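Local coordinates for inactive glucansucrase (Lactobacillus reuteri, PDB 5JBD), which is an inactive glucansucrase, a glycosyl hydrolase family 70 protein built around a TIM-type barrel, at residues Gly326-Leu331 and Gln338-Ser343. Residues are numbered along the deposited sequence; the frame is centred on the assembly and turned at random. Where two conformers were deposited one is given.
Sequences GAAQML and QLYMDS
The phenol ring of Y340 packs on the helical segment 326-331, meeting A328 with a face and A327 with an edge. A328 sets its methyl over one face: CB stands 3.9 Å from the ring centroid and 7° off the ring normal, a CH-pi contact. A327 approaches near the ring plane instead, its CB 3.8 Å from CD1 of Y340. One turn further on, L331 crosses Y340 at roughly a right angle and rests CD1 3.8 Å from Y340 CB; its other methyl, CD2, comes 3.9 Å from Q338 OE1. With CG anti to the backbone N (chi1 163°), the Y340 ring is laid alongside A327 and A328. Outside this shell, the Q338 amide is tied down by N320 through OE1 and by the L293 carbonyl through NE2, which fixes the group beside L331. Backbone bonds from L339 to S318 and N320, and from Y340 to P384 and W386, hold the strand among its parallel neighbours, and helix 326-333 links strand 319-320 to strand 340-341 in a beta-alpha-beta unit of the barrel. Cohesion between helix and strand is therefore apolar and dispersive, while the buried polar groups of Q338 are satisfied by other parts of the chain.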
ATOM      1  N   GLY A 326      -3.520  12.902  14.559  1.00 24.13           N
ATOM      2  CA  GLY A 326      -4.080  12.304  15.782  1.00 24.19           C
ATOM      3  C   GLY A 326      -3.399  11.042  16.302  1.00 23.94           C
ATOM      4  O   GLY A 326      -3.509  10.722  17.492  1.00 24.47           O
ATOM      5  N   ALA A 327      -2.673  10.340  15.433  1.00 22.94           N
ATOM      6  CA  ALA A 327      -1.883   9.194  15.840  1.00 22.54           C
ATOM      7  C   ALA A 327      -0.785   9.529  16.842  1.00 22.44           C
ATOM      8  O   ALA A 327      -0.387   8.657  17.609  1.00 20.60           O
ATOM      9  CB  ALA A 327      -1.280   8.496  14.621  1.00 24.10           C
ATOM     10  N   ALA A 328      -0.272  10.768  16.832  1.00 21.86           N
ATOM     11  CA  ALA A 328       0.744  11.169  17.806  1.00 22.23           C
ATOM     12  C   ALA A 328       0.200  11.068  19.233  1.00 22.35           C
ATOM     13  O   ALA A 328       0.815  10.418  20.084  1.00 21.36           O
ATOM     14  CB  ALA A 328       1.269  12.576  17.513  1.00 23.68           C
ATOM     15  N   GLN A 329      -0.947  11.691  19.468  0.60 23.24           N
ATOM     16  CA  GLN A 329      -1.628  11.635  20.765  0.60 27.22           C
ATOM     17  C   GLN A 329      -1.888  10.175  21.197  0.60 25.97           C
ATOM     18  O   GLN A 329      -1.565   9.786  22.328  0.60 26.05           O
ATOM     19  CB  GLN A 329      -2.940  12.438  20.679  0.60 30.63           C
ATOM     20  CG  GLN A 329      -3.777  12.490  21.939  0.60 35.69           C
ATOM     21  CD  GLN A 329      -3.349  13.621  22.832  0.60 39.90           C
ATOM     22  OE1 GLN A 329      -2.804  13.392  23.894  0.60 46.79           O
ATOM     23  NE2 GLN A 329      -3.578  14.862  22.386  0.60 41.78           N
ATOM     24  N   MET A 330      -2.449   9.380  20.290  1.00 24.23           N
ATOM     25  CA  MET A 330      -2.708   7.956  20.533  1.00 24.16           C
ATOM     26  C   MET A 330      -1.462   7.229  21.009  1.00 23.01           C
ATOM     27  O   MET A 330      -1.495   6.547  22.039  1.00 22.12           O
ATOM     28  CB  MET A 330      -3.206   7.251  19.266  1.00 26.13           C
ATOM     29  CG  MET A 330      -3.505   5.774  19.483  1.00 26.50           C
ATOM     30  SD  MET A 330      -3.756   4.852  17.965  1.00 29.62           S
ATOM     31  CE  MET A 330      -2.171   4.872  17.148  1.00 27.08           C
ATOM     32  N   LEU A 331      -0.385   7.376  20.257  1.00 21.26           N
ATOM     33  CA  LEU A 331       0.865   6.703  20.587  1.00 22.08           C
ATOM     34  C   LEU A 331       1.461   7.173  21.929  1.00 22.05           C
ATOM     35  O   LEU A 331       1.927   6.339  22.715  1.00 22.03           O
ATOM     36  CB  LEU A 331       1.878   6.817  19.439  1.00 22.14           C
ATOM     37  CG  LEU A 331       1.487   5.967  18.205  1.00 22.00           C
ATOM     38  CD1 LEU A 331       2.295   6.398  16.988  1.00 22.26           C
ATOM     39  CD2 LEU A 331       1.647   4.463  18.456  1.00 22.47           C
ATOM     40  N   GLN A 338       5.309   2.174  18.864  1.00 22.54           N
ATOM     41  CA  GLN A 338       5.919   2.428  17.538  1.00 22.06           C
ATOM     42  C   GLN A 338       6.123   3.925  17.343  1.00 21.84           C
ATOM     43  O   GLN A 338       5.502   4.723  18.038  1.00 21.14           O
ATOM     44  CB  GLN A 338       5.000   1.921  16.430  1.00 22.52           C
ATOM     45  CG  GLN A 338       4.690   0.426  16.505  1.00 21.49           C
ATOM     46  CD  GLN A 338       3.418   0.092  17.255  1.00 21.14           C
ATOM     47  OE1 GLN A 338       2.438   0.860  17.245  1.00 21.07           O
ATOM     48  NE2 GLN A 338       3.399  -1.100  17.870  1.00 22.83           N
ATOM     49  N   LEU A 339       6.963   4.300  16.382  1.00 20.97           N
ATOM     50  CA  LEU A 339       7.128   5.703  16.001  1.00 21.05           C
ATOM     51  C   LEU A 339       5.931   6.237  15.213  1.00 21.14           C
ATOM     52  O   LEU A 339       5.353   5.532  14.380  1.00 21.56           O
ATOM     53  CB  LEU A 339       8.377   5.910  15.155  1.00 21.18           C
ATOM     54  CG  LEU A 339       9.704   5.403  15.715  1.00 21.10           C
ATOM     55  CD1 LEU A 339      10.841   5.838  14.799  1.00 22.07           C
ATOM     56  CD2 LEU A 339       9.915   5.902  17.134  1.00 21.19           C
ATOM     57  N   TYR A 340       5.585   7.485  15.496  1.00 20.48           N
ATOM     58  CA  TYR A 340       4.577   8.257  14.756  1.00 21.08           C
ATOM     59  C   TYR A 340       5.189   8.805  13.449  1.00 21.81           C
ATOM     60  O   TYR A 340       6.308   9.317  13.467  1.00 22.40           O
ATOM     61  CB  TYR A 340       4.058   9.438  15.644  1.00 21.99           C
ATOM     62  CG  TYR A 340       3.351  10.497  14.847  1.00 20.85           C
ATOM     63  CD1 TYR A 340       2.088  10.260  14.334  1.00 21.08           C
ATOM     64  CD2 TYR A 340       3.950  11.736  14.579  1.00 21.10           C
ATOM     65  CE1 TYR A 340       1.442  11.204  13.547  1.00 20.30           C
ATOM     66  CE2 TYR A 340       3.300  12.697  13.813  1.00 20.40           C
ATOM     67  CZ  TYR A 340       2.051  12.417  13.284  1.00 20.82           C
ATOM     68  OH  TYR A 340       1.397  13.340  12.490  1.00 20.72           O
ATOM     69  N   MET A 341       4.463   8.743  12.327  1.00 22.04           N
ATOM     70  CA  MET A 341       4.966   9.330  11.056  1.00 21.02           C
ATOM     71  C   MET A 341       4.616  10.814  10.959  1.00 21.09           C
ATOM     72  O   MET A 341       3.442  11.182  10.868  1.00 20.60           O
ATOM     73  CB  MET A 341       4.410   8.588   9.826  1.00 22.40           C
ATOM     74  CG  MET A 341       5.108   8.963   8.525  1.00 22.75           C
ATOM     75  SD  MET A 341       4.770   7.860   7.133  1.00 22.49           S
ATOM     76  CE  MET A 341       3.522   8.781   6.239  1.00 21.78           C
ATOM     77  N   ASP A 342       5.636  11.669  10.980  1.00 21.13           N
ATOM     78  CA  ASP A 342       5.441  13.129  10.945  1.00 21.56           C
ATOM     79  C   ASP A 342       5.195  13.621   9.511  1.00 21.51           C
ATOM     80  O   ASP A 342       6.055  14.263   8.892  1.00 22.88           O
ATOM     81  CB  ASP A 342       6.644  13.838  11.603  1.00 20.96           C
ATOM     82  CG  ASP A 342       6.448  15.339  11.763  1.00 20.41           C
ATOM     83  OD1 ASP A 342       5.305  15.863  11.687  1.00 20.70           O
ATOM     84  OD2 ASP A 342       7.456  16.011  12.001  1.00 20.24           O
ATOM     85  N   SER A 343       4.002  13.327   8.998  1.00 21.41           N
ATOM     86  CA  SER A 343       3.636  13.735   7.647  1.00 22.04           C
ATOM     87  C   SER A 343       3.580  15.256   7.499  1.00 22.08           C
ATOM     88  O   SER A 343       3.824  15.782   6.408  1.00 21.83           O
ATOM     89  CB  SER A 343       2.307  13.088   7.211  1.00 22.11           C
ATOM     90  OG  SER A 343       1.197  13.563   7.938  1.00 22.81           O
TER